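Local atomic coordinates of ATP-dependent RNA helicase HrpB (Escherichia coli, PDB entry 6EUD), a protein that hydrolyses ATP to ADP and phosphate as a DExH-box NTPase of the DEAH/RHA helicase group. Residues 208-211 and 217-220; 220-225 and 229-234; 234-239 and 243-248. All blocks are in the same frame, centred on the assembly; numbering follows the deposited sequence.

Contact 1 of 3, residues 208-211 and 217-220; sequences AEML and SLLL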
ATOM      1  N   ALA A 208      -2.887 -26.756  27.680  1.00 35.62           N
ATOM      2  CA  ALA A 208      -3.211 -27.723  28.724  1.00 36.78           C
ATOM      3  C   ALA A 208      -1.980 -28.035  29.550  1.00 40.42           C
ATOM      4  O   ALA A 208      -2.082 -28.297  30.751  1.00 44.20           O
ATOM      5  CB  ALA A 208      -3.789 -29.011  28.123  1.00 38.62           C
ATOM      6  N   GLU A 209      -0.817 -27.999  28.912  1.00 36.74           N
ATOM      7  CA  GLU A 209       0.418 -28.261  29.618  1.00 34.07           C
ATOM      8  C   GLU A 209       0.783 -27.098  30.546  1.00 33.65           C
ATOM      9  O   GLU A 209       1.308 -27.313  31.634  1.00 39.82           O
ATOM     10  CB  GLU A 209       1.542 -28.543  28.626  1.00 38.01           C
ATOM     11  CG  GLU A 209       2.921 -28.771  29.268  1.00 46.29           C
ATOM     12  CD  GLU A 209       2.984 -30.027  30.156  1.00 56.89           C
ATOM     13  OE1 GLU A 209       2.039 -30.856  30.128  1.00 58.40           O
ATOM     14  OE2 GLU A 209       3.989 -30.189  30.880  1.00 63.88           O
ATOM     15  N   MET A 210       0.516 -25.868  30.125  1.00 31.13           N
ATOM     16  CA  MET A 210       0.718 -24.731  31.012  1.00 34.83           C
ATOM     17  C   MET A 210      -0.190 -24.782  32.254  1.00 37.53           C
ATOM     18  O   MET A 210       0.232 -24.465  33.369  1.00 34.18           O
ATOM     19  CB  MET A 210       0.498 -23.432  30.256  1.00 38.92           C
ATOM     20  CG  MET A 210       1.060 -22.231  31.003  1.00 45.56           C
ATOM     21  SD  MET A 210       2.044 -21.215  29.962  1.00 91.99           S
ATOM     22  CE  MET A 210       2.403 -19.939  31.102  1.00 46.39           C
ATOM     23  N   LEU A 211      -1.430 -25.201  32.040  1.00 34.98           N
ATOM     24  CA  LEU A 211      -2.400 -25.350  33.107  1.00 38.13           C
ATOM     25  C   LEU A 211      -1.946 -26.415  34.090  1.00 39.03           C
ATOM     26  O   LEU A 211      -2.225 -26.342  35.279  1.00 38.37           O
ATOM     27  CB  LEU A 211      -3.772 -25.717  32.532  1.00 37.26           C
ATOM     28  CG  LEU A 211      -4.430 -24.631  31.674  1.00 38.45           C
ATOM     29  CD1 LEU A 211      -5.721 -25.133  31.034  1.00 42.62           C
ATOM     30  CD2 LEU A 211      -4.694 -23.407  32.513  1.00 36.92           C
ATOM     31  N   SER A 217      -5.317 -18.379  36.436  1.00 34.16           N
ATOM     32  CA  SER A 217      -6.128 -18.278  35.232  1.00 30.87           C
ATOM     33  C   SER A 217      -5.257 -17.811  34.090  1.00 30.96           C
ATOM     34  O   SER A 217      -4.212 -17.177  34.295  1.00 29.86           O
ATOM     35  CB  SER A 217      -7.317 -17.338  35.420  1.00 33.70           C
ATOM     36  OG  SER A 217      -8.301 -17.950  36.233  1.00 37.00           O
ATOM     37  N   LEU A 218      -5.714 -18.125  32.883  1.00 31.51           N
ATOM     38  CA  LEU A 218      -4.882 -18.075  31.710  1.00 29.81           C
ATOM     39  C   LEU A 218      -5.583 -17.324  30.593  1.00 33.28           C
ATOM     40  O   LEU A 218      -6.762 -17.572  30.321  1.00 34.44           O
ATOM     41  CB  LEU A 218      -4.529 -19.502  31.266  1.00 29.82           C
ATOM     42  CG  LEU A 218      -3.522 -19.746  30.137  1.00 24.75           C
ATOM     43  CD1 LEU A 218      -2.873 -21.148  30.281  1.00 28.04           C
ATOM     44  CD2 LEU A 218      -4.223 -19.624  28.803  1.00 24.45           C
ATOM     45  N   LEU A 219      -4.837 -16.432  29.939  1.00 31.78           N
ATOM     46  CA  LEU A 219      -5.331 -15.670  28.795  1.00 30.59           C
ATOM     47  C   LEU A 219      -4.616 -16.128  27.519  1.00 32.55           C
ATOM     48  O   LEU A 219      -3.385 -16.048  27.399  1.00 33.04           O
ATOM     49  CB  LEU A 219      -5.126 -14.160  29.000  1.00 28.46           C
ATOM     50  CG  LEU A 219      -5.535 -13.217  27.851  1.00 30.76           C
ATOM     51  CD1 LEU A 219      -7.038 -13.320  27.463  1.00 25.23           C
ATOM     52  CD2 LEU A 219      -5.175 -11.780  28.222  1.00 29.68           C
ATOM     53  N   LEU A 220      -5.406 -16.605  26.574  1.00 31.85           N
ATOM     54  CA  LEU A 220      -4.891 -17.165  25.334  1.00 31.05           C
ATOM     55  C   LEU A 220      -5.221 -16.249  24.157  1.00 31.03           C
ATOM     56  O   LEU A 220      -6.397 -16.039  23.861  1.00 34.14           O
ATOM     57  CB  LEU A 220      -5.484 -18.562  25.119  1.00 28.76           C
ATOM     58  CG  LEU A 220      -5.290 -19.263  23.781  1.00 32.60           C
ATOM     59  CD1 LEU A 220      -3.809 -19.394  23.420  1.00 29.26           C
ATOM     60  CD2 LEU A 220      -5.977 -20.641  23.829  1.00 34.33           C
TER
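L218 pushes its CD1 methyl against the last turns of helix 199-213, at M210 and L211, and this one methyl makes the nearest contacts with both residues. The closer partner is L211, whose CD2 lies 3.7 Å from L218 CD1; the two leucine side chains run at about a right angle to each other. L211 CG stands a little farther back at 4.1 Å from the same L218 CD1, so the methyl meets the fork of the branched chain as well as one of its ends. On the M210 side, CB is 4.1 Å from L218 CD1, and CG is equally near, so the contact is made by the base of the methionine chain. L218 reaches the helix because its CG is anti to the backbone N (chi1 -173°), which throws the fork off the strand. Leucine suits the position: it has no polar atom to satisfy, and its two methyls can meet different neighbours in a buried layer. Beside the contact, R269 NH1 bonds to the L211 carbonyl oxygen. V271, L289 and V291 surround L218 from the flanking strands, while T207 touches it from farther back in the helix. Strand 217-221 runs parallel to and between strands 269-274 and 287-302, and helix 199-213 lies on one face of this sheet.

Contact 2 of 3, residues 220-225 and 229-234; sequences LFLPGV and QRVQEQ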
ATOM      1  N   LEU A 220      -5.406 -16.605  26.574  1.00 31.85           N
ATOM      2  CA  LEU A 220      -4.891 -17.165  25.334  1.00 31.05           C
ATOM      3  C   LEU A 220      -5.221 -16.249  24.157  1.00 31.03           C
ATOM      4  O   LEU A 220      -6.397 -16.039  23.861  1.00 34.14           O
ATOM      5  CB  LEU A 220      -5.484 -18.562  25.119  1.00 28.76           C
ATOM      6  CG  LEU A 220      -5.290 -19.263  23.781  1.00 32.60           C
ATOM      7  CD1 LEU A 220      -3.809 -19.394  23.420  1.00 29.26           C
ATOM      8  CD2 LEU A 220      -5.977 -20.641  23.829  1.00 34.33           C
ATOM      9  N   PHE A 221      -4.197 -15.705  23.501  1.00 27.28           N
ATOM     10  CA  PHE A 221      -4.399 -14.840  22.337  1.00 29.90           C
ATOM     11  C   PHE A 221      -4.410 -15.662  21.067  1.00 32.00           C
ATOM     12  O   PHE A 221      -3.490 -16.426  20.838  1.00 31.66           O
ATOM     13  CB  PHE A 221      -3.312 -13.754  22.245  1.00 29.33           C
ATOM     14  CG  PHE A 221      -3.410 -12.682  23.331  1.00 30.83           C
ATOM     15  CD1 PHE A 221      -2.566 -12.708  24.450  1.00 28.50           C
ATOM     16  CD2 PHE A 221      -4.343 -11.649  23.230  1.00 30.95           C
ATOM     17  CE1 PHE A 221      -2.647 -11.718  25.449  1.00 27.07           C
ATOM     18  CE2 PHE A 221      -4.434 -10.656  24.221  1.00 27.15           C
ATOM     19  CZ  PHE A 221      -3.585 -10.689  25.330  1.00 24.31           C
ATOM     20  N   LEU A 222      -5.457 -15.496  20.253  1.00 32.92           N
ATOM     21  CA  LEU A 222      -5.614 -16.202  18.981  1.00 29.64           C
ATOM     22  C   LEU A 222      -5.921 -15.205  17.854  1.00 33.51           C
ATOM     23  O   LEU A 222      -6.291 -14.059  18.129  1.00 35.07           O
ATOM     24  CB  LEU A 222      -6.722 -17.250  19.119  1.00 29.51           C
ATOM     25  CG  LEU A 222      -6.275 -18.347  20.079  1.00 24.80           C
ATOM     26  CD1 LEU A 222      -7.382 -19.331  20.424  1.00 24.64           C
ATOM     27  CD2 LEU A 222      -5.063 -19.055  19.456  1.00 24.03           C
ATOM     28  N   PRO A 223      -5.768 -15.625  16.578  1.00 34.62           N
ATOM     29  CA  PRO A 223      -5.955 -14.659  15.480  1.00 35.50           C
ATOM     30  C   PRO A 223      -7.411 -14.214  15.253  1.00 42.11           C
ATOM     31  O   PRO A 223      -7.637 -13.057  14.897  1.00 49.87           O
ATOM     32  CB  PRO A 223      -5.450 -15.421  14.249  1.00 33.71           C
ATOM     33  CG  PRO A 223      -4.599 -16.561  14.798  1.00 27.76           C
ATOM     34  CD  PRO A 223      -5.257 -16.920  16.086  1.00 31.43           C
ATOM     35  N   GLY A 224      -8.372 -15.114  15.424  1.00 36.45           N
ATOM     36  CA  GLY A 224      -9.759 -14.765  15.207  1.00 34.42           C
ATOM     37  C   GLY A 224     -10.765 -15.746  15.775  1.00 40.00           C
ATOM     38  O   GLY A 224     -10.401 -16.767  16.372  1.00 42.45           O
ATOM     39  N   VAL A 225     -12.042 -15.434  15.563  1.00 37.46           N
ATOM     40  CA  VAL A 225     -13.148 -16.204  16.105  1.00 32.79           C
ATOM     41  C   VAL A 225     -13.110 -17.681  15.736  1.00 28.79           C
ATOM     42  O   VAL A 225     -13.295 -18.561  16.589  1.00 33.48           O
ATOM     43  CB  VAL A 225     -14.479 -15.614  15.645  1.00 41.65           C
ATOM     44  CG1 VAL A 225     -15.665 -16.458  16.173  1.00 42.91           C
ATOM     45  CG2 VAL A 225     -14.592 -14.175  16.130  1.00 43.80           C
ATOM     46  N   GLN A 229     -12.887 -20.821  18.357  1.00 36.47           N
ATOM     47  CA  GLN A 229     -13.844 -21.925  18.441  1.00 33.48           C
ATOM     48  C   GLN A 229     -13.144 -23.275  18.363  1.00 33.47           C
ATOM     49  O   GLN A 229     -13.407 -24.182  19.170  1.00 38.41           O
ATOM     50  CB  GLN A 229     -14.881 -21.813  17.332  1.00 38.45           C
ATOM     51  CG  GLN A 229     -15.671 -20.538  17.356  1.00 52.55           C
ATOM     52  CD  GLN A 229     -16.701 -20.477  16.246  1.00 64.75           C
ATOM     53  OE1 GLN A 229     -16.755 -21.360  15.393  1.00 70.89           O
ATOM     54  NE2 GLN A 229     -17.532 -19.438  16.261  1.00 69.73           N
ATOM     55  N   ARG A 230     -12.232 -23.412  17.404  1.00 30.22           N
ATOM     56  CA  ARG A 230     -11.565 -24.693  17.190  1.00 31.09           C
ATOM     57  C   ARG A 230     -10.636 -25.082  18.341  1.00 33.01           C
ATOM     58  O   ARG A 230     -10.604 -26.262  18.730  1.00 34.04           O
ATOM     59  CB  ARG A 230     -10.804 -24.682  15.857  1.00 27.42           C
ATOM     60  CG  ARG A 230     -11.738 -24.803  14.655  1.00 31.54           C
ATOM     61  CD  ARG A 230     -10.990 -24.911  13.339  1.00 33.22           C
ATOM     62  NE  ARG A 230     -10.321 -23.659  13.008  1.00 34.84           N
ATOM     63  CZ  ARG A 230     -10.913 -22.630  12.418  1.00 40.28           C
ATOM     64  NH1 ARG A 230     -12.198 -22.689  12.104  1.00 40.92           N
ATOM     65  NH2 ARG A 230     -10.217 -21.539  12.146  1.00 43.25           N
ATOM     66  N   VAL A 231      -9.891 -24.113  18.884  1.00 31.04           N
ATOM     67  CA  VAL A 231      -8.996 -24.408  19.986  1.00 30.88           C
ATOM     68  C   VAL A 231      -9.837 -24.749  21.210  1.00 34.13           C
ATOM     69  O   VAL A 231      -9.483 -25.636  22.002  1.00 32.31           O
ATOM     70  CB  VAL A 231      -8.045 -23.233  20.308  1.00 30.52           C
ATOM     71  CG1 VAL A 231      -7.392 -23.433  21.669  1.00 25.77           C
ATOM     72  CG2 VAL A 231      -7.005 -23.063  19.214  1.00 23.26           C
ATOM     73  N   GLN A 232     -10.964 -24.059  21.345  1.00 36.63           N
ATOM     74  CA  GLN A 232     -11.861 -24.303  22.462  1.00 43.18           C
ATOM     75  C   GLN A 232     -12.317 -25.765  22.487  1.00 45.71           C
ATOM     76  O   GLN A 232     -12.284 -26.418  23.536  1.00 42.59           O
ATOM     77  CB  GLN A 232     -13.075 -23.367  22.406  1.00 44.25           C
ATOM     78  CG  GLN A 232     -14.013 -23.554  23.596  1.00 50.83           C
ATOM     79  CD  GLN A 232     -15.089 -22.493  23.666  1.00 52.21           C
ATOM     80  OE1 GLN A 232     -15.238 -21.693  22.749  1.00 54.19           O
ATOM     81  NE2 GLN A 232     -15.846 -22.482  24.752  1.00 50.61           N
ATOM     82  N   GLU A 233     -12.727 -26.274  21.328  1.00 48.08           N
ATOM     83  CA  GLU A 233     -13.134 -27.665  21.219  1.00 54.80           C
ATOM     84  C   GLU A 233     -11.979 -28.615  21.560  1.00 47.78           C
ATOM     85  O   GLU A 233     -12.185 -29.599  22.271  1.00 48.29           O
ATOM     86  CB  GLU A 233     -13.667 -27.958  19.818  1.00 70.88           C
ATOM     87  CG  GLU A 233     -13.968 -29.419  19.583  1.00 89.95           C
ATOM     88  CD  GLU A 233     -14.849 -29.635  18.376  1.00108.13           C
ATOM     89  OE1 GLU A 233     -15.260 -28.627  17.761  1.00118.30           O
ATOM     90  OE2 GLU A 233     -15.133 -30.808  18.044  1.00117.97           O
ATOM     91  N   GLN A 234     -10.773 -28.318  21.070  1.00 38.95           N
ATOM     92  CA  GLN A 234      -9.624 -29.178  21.344  1.00 37.88           C
ATOM     93  C   GLN A 234      -9.227 -29.105  22.805  1.00 39.29           C
ATOM     94  O   GLN A 234      -8.774 -30.091  23.384  1.00 43.46           O
ATOM     95  CB  GLN A 234      -8.432 -28.808  20.458  1.00 38.07           C
ATOM     96  CG  GLN A 234      -8.694 -29.062  18.991  1.00 41.04           C
ATOM     97  CD  GLN A 234      -9.231 -30.472  18.754  1.00 46.24           C
ATOM     98  OE1 GLN A 234      -8.727 -31.440  19.323  1.00 49.36           O
ATOM     99  NE2 GLN A 234     -10.270 -30.586  17.936  1.00 45.55           N
TER
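V225, V231 and Q229 carry this contact, in which the chain leaves strand 217-221, turns at G224 and comes back over the strand end as helix 225-236. V225 opens the helix, directly after G224 in the N-cap position. Its carbonyl oxygen accepts the backbone N-H of Q229 at 2.9 Å, with an N-H...O angle of 155°, the i to i+4 bond that makes the first helical turn. The side chain of Q229 lies back along that turn. Its CG is beside the backbone N (chi1 -59°) and comes to 3.2 Å from V225 O, and the extended chain then carries the amide past the valine, with NE2 3.5 Å from V225 CG1. This last approach is packing and not a hydrogen bond. A long, flexible and polar side chain suits this exposed helix position: its methylenes pass the V225 carbonyl oxygen and the amide end lies against V225 CG1. Y249 touches both residues.

V231, two residues on, faces the other way into the core and divides its methyls between two leucines. CG1 meets L220 CD2 at 3.8 Å, the two side chains slanting past one another. CG2 meets L222 CD1 at 3.9 Å, here tip to tip. A short branched residue suits a helix position that must touch both L220 and L222. The contact is thus the start of a beta-alpha unit of the RecA-like fold, with the helix seated on the sheet. L273 of strand 269-274 lies under V231, and V203 and F199 of helix 199-213 adjoin L220 and L222.

Contact 3 of 3, residues 234-239 and 243-248; sequences QLASRI and VLLCPL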
ATOM      1  N   GLN A 234     -10.773 -28.318  21.070  1.00 38.95           N
ATOM      2  CA  GLN A 234      -9.624 -29.178  21.344  1.00 37.88           C
ATOM      3  C   GLN A 234      -9.227 -29.105  22.805  1.00 39.29           C
ATOM      4  O   GLN A 234      -8.774 -30.091  23.384  1.00 43.46           O
ATOM      5  CB  GLN A 234      -8.432 -28.808  20.458  1.00 38.07           C
ATOM      6  CG  GLN A 234      -8.694 -29.062  18.991  1.00 41.04           C
ATOM      7  CD  GLN A 234      -9.231 -30.472  18.754  1.00 46.24           C
ATOM      8  OE1 GLN A 234      -8.727 -31.440  19.323  1.00 49.36           O
ATOM      9  NE2 GLN A 234     -10.270 -30.586  17.936  1.00 45.55           N
ATOM     10  N   LEU A 235      -9.399 -27.930  23.396  1.00 38.58           N
ATOM     11  CA  LEU A 235      -9.047 -27.702  24.791  1.00 40.29           C
ATOM     12  C   LEU A 235      -9.978 -28.505  25.707  1.00 41.79           C
ATOM     13  O   LEU A 235      -9.552 -29.108  26.688  1.00 45.08           O
ATOM     14  CB  LEU A 235      -9.117 -26.204  25.084  1.00 38.63           C
ATOM     15  CG  LEU A 235      -8.124 -25.557  26.038  1.00 40.17           C
ATOM     16  CD1 LEU A 235      -6.757 -26.162  25.865  1.00 38.13           C
ATOM     17  CD2 LEU A 235      -8.092 -24.062  25.746  1.00 34.17           C
ATOM     18  N   ALA A 236     -11.247 -28.542  25.328  1.00 41.36           N
ATOM     19  CA  ALA A 236     -12.317 -29.184  26.088  1.00 43.29           C
ATOM     20  C   ALA A 236     -12.061 -30.645  26.514  1.00 47.96           C
ATOM     21  O   ALA A 236     -12.560 -31.094  27.553  1.00 51.71           O
ATOM     22  CB  ALA A 236     -13.602 -29.097  25.279  1.00 38.75           C
ATOM     23  N   SER A 237     -11.283 -31.377  25.725  1.00 45.94           N
ATOM     24  CA  SER A 237     -10.985 -32.783  26.003  1.00 47.15           C
ATOM     25  C   SER A 237      -9.659 -32.982  26.753  1.00 50.42           C
ATOM     26  O   SER A 237      -9.300 -34.097  27.126  1.00 47.77           O
ATOM     27  CB  SER A 237     -10.936 -33.556  24.695  1.00 46.05           C
ATOM     28  OG  SER A 237      -9.912 -33.025  23.860  1.00 46.91           O
ATOM     29  N   ARG A 238      -8.927 -31.890  26.954  1.00 50.90           N
ATOM     30  CA  ARG A 238      -7.593 -31.968  27.522  1.00 50.22           C
ATOM     31  C   ARG A 238      -7.482 -31.247  28.869  1.00 50.95           C
ATOM     32  O   ARG A 238      -6.394 -31.191  29.460  1.00 51.92           O
ATOM     33  CB  ARG A 238      -6.562 -31.391  26.534  1.00 48.24           C
ATOM     34  CG  ARG A 238      -6.401 -32.169  25.228  1.00 48.33           C
ATOM     35  CD  ARG A 238      -5.504 -31.409  24.246  1.00 49.17           C
ATOM     36  NE  ARG A 238      -5.199 -32.164  23.033  1.00 51.55           N
ATOM     37  CZ  ARG A 238      -6.033 -32.277  21.998  1.00 53.16           C
ATOM     38  NH1 ARG A 238      -7.235 -31.716  22.043  1.00 52.70           N
ATOM     39  NH2 ARG A 238      -5.680 -32.970  20.921  1.00 53.80           N
ATOM     40  N   ILE A 239      -8.592 -30.702  29.357  1.00 50.92           N
ATOM     41  CA  ILE A 239      -8.564 -29.940  30.603  1.00 55.24           C
ATOM     42  C   ILE A 239      -9.277 -30.641  31.740  1.00 56.73           C
ATOM     43  O   ILE A 239     -10.137 -31.484  31.518  1.00 59.39           O
ATOM     44  CB  ILE A 239      -9.210 -28.545  30.446  1.00 56.33           C
ATOM     45  CG1 ILE A 239     -10.629 -28.686  29.897  1.00 59.72           C
ATOM     46  CG2 ILE A 239      -8.354 -27.643  29.577  1.00 52.82           C
ATOM     47  CD1 ILE A 239     -11.379 -27.384  29.816  1.00 63.35           C
ATOM     48  N   VAL A 243     -11.472 -26.380  35.161  1.00 53.53           N
ATOM     49  CA  VAL A 243     -11.159 -25.357  34.172  1.00 49.30           C
ATOM     50  C   VAL A 243     -12.394 -24.927  33.397  1.00 49.84           C
ATOM     51  O   VAL A 243     -13.035 -25.726  32.717  1.00 51.76           O
ATOM     52  CB  VAL A 243     -10.088 -25.823  33.172  1.00 45.53           C
ATOM     53  CG1 VAL A 243      -9.826 -24.736  32.158  1.00 47.34           C
ATOM     54  CG2 VAL A 243      -8.807 -26.173  33.894  1.00 46.64           C
ATOM     55  N   LEU A 244     -12.705 -23.645  33.516  1.00 48.78           N
ATOM     56  CA  LEU A 244     -13.813 -23.015  32.822  1.00 50.60           C
ATOM     57  C   LEU A 244     -13.334 -22.294  31.553  1.00 48.88           C
ATOM     58  O   LEU A 244     -12.511 -21.377  31.614  1.00 45.58           O
ATOM     59  CB  LEU A 244     -14.507 -22.041  33.773  1.00 57.84           C
ATOM     60  CG  LEU A 244     -15.702 -21.237  33.294  1.00 62.05           C
ATOM     61  CD1 LEU A 244     -16.789 -22.187  32.857  1.00 66.16           C
ATOM     62  CD2 LEU A 244     -16.176 -20.368  34.440  1.00 62.09           C
ATOM     63  N   LEU A 245     -13.849 -22.723  30.403  1.00 48.79           N
ATOM     64  CA  LEU A 245     -13.496 -22.111  29.130  1.00 44.66           C
ATOM     65  C   LEU A 245     -14.377 -20.923  28.790  1.00 45.80           C
ATOM     66  O   LEU A 245     -15.600 -21.029  28.770  1.00 48.63           O
ATOM     67  CB  LEU A 245     -13.571 -23.142  28.006  1.00 42.71           C
ATOM     68  CG  LEU A 245     -12.556 -24.276  28.110  1.00 48.90           C
ATOM     69  CD1 LEU A 245     -12.593 -25.156  26.860  1.00 49.96           C
ATOM     70  CD2 LEU A 245     -11.151 -23.730  28.346  1.00 48.27           C
ATOM     71  N   CYS A 246     -13.734 -19.800  28.484  1.00 44.20           N
ATOM     72  CA  CYS A 246     -14.429 -18.541  28.238  1.00 41.06           C
ATOM     73  C   CYS A 246     -13.959 -17.852  26.984  1.00 42.51           C
ATOM     74  O   CYS A 246     -13.020 -17.066  27.038  1.00 46.55           O
ATOM     75  CB  CYS A 246     -14.232 -17.581  29.411  1.00 40.43           C
ATOM     76  SG  CYS A 246     -14.574 -18.307  31.005  1.00 48.73           S
ATOM     77  N   PRO A 247     -14.614 -18.127  25.850  1.00 44.71           N
ATOM     78  CA  PRO A 247     -14.334 -17.378  24.616  1.00 43.63           C
ATOM     79  C   PRO A 247     -14.653 -15.900  24.785  1.00 43.68           C
ATOM     80  O   PRO A 247     -15.446 -15.543  25.632  1.00 48.81           O
ATOM     81  CB  PRO A 247     -15.263 -18.026  23.585  1.00 43.31           C
ATOM     82  CG  PRO A 247     -16.319 -18.709  24.413  1.00 44.39           C
ATOM     83  CD  PRO A 247     -15.628 -19.173  25.646  1.00 44.38           C
ATOM     84  N   LEU A 248     -14.025 -15.052  23.991  1.00 50.06           N
ATOM     85  CA  LEU A 248     -14.242 -13.621  24.088  1.00 56.46           C
ATOM     86  C   LEU A 248     -14.116 -12.966  22.724  1.00 62.72           C
ATOM     87  O   LEU A 248     -13.011 -12.678  22.243  1.00 58.95           O
ATOM     88  CB  LEU A 248     -13.262 -12.982  25.070  1.00 57.80           C
ATOM     89  CG  LEU A 248     -13.585 -11.527  25.395  1.00 57.91           C
ATOM     90  CD1 LEU A 248     -14.961 -11.462  25.976  1.00 61.00           C
ATOM     91  CD2 LEU A 248     -12.600 -10.957  26.366  1.00 57.73           C
TER
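I239 and L245 meet where helix 225-236 hands the chain on to strand 243-248, the second half of a beta-alpha-beta crossover in the RecA-like fold. The two side chains point at each other tip to tip, I239 CD1 lying 3.7 Å from L245 CG and touching both leucine methyls. The same CD1 is 3.9 Å from V243 CB, so one terminal methyl settles between two strand residues that face the same way. It gets there through a crowded torsion: I239 CG1 stands between the backbone N and the carbonyl carbon (chi1 55°). L245 also spans the end of the helix, its CD2 4.0 Å from L235 CD2 and its CD1 beside A236, whose small side chain lets the leucine come close to the backbone. Beneath, V271 of strand 269-274 supports L235, V243 and L245. Farther out, the loop that delivers I239 is bound back onto the helix. R238 N donates to L235 O, while the arginine side chain reaches back to Q234 and presents its guanidinium edge. R238 NH1 bonds to Q234 OE1 at 3.1 Å and to Q234 O at 2.6 Å, the latter oxygen lying just 5° out of the guanidinium plane.

The three contacts follow one another along the chain and none nests in another. Contact 1 closes the turn from helix 199-213 into strand 217-221. Contact 2 begins at L220, where contact 1 ends, and closes the tight turn into helix 225-236; contact 3 begins at Q234, where contact 2 ends, and closes the loop into strand 243-248. The two strands are not neighbours, since strand 269-274 runs between them, so contacts 2 and 3 together form a crossover that passes over it. Contacts 1 and 3 touch, L211 CD1 lying 3.9 Å from I239 CG2, which packs the last turns of helix 199-213 against the loop that follows helix 225-236.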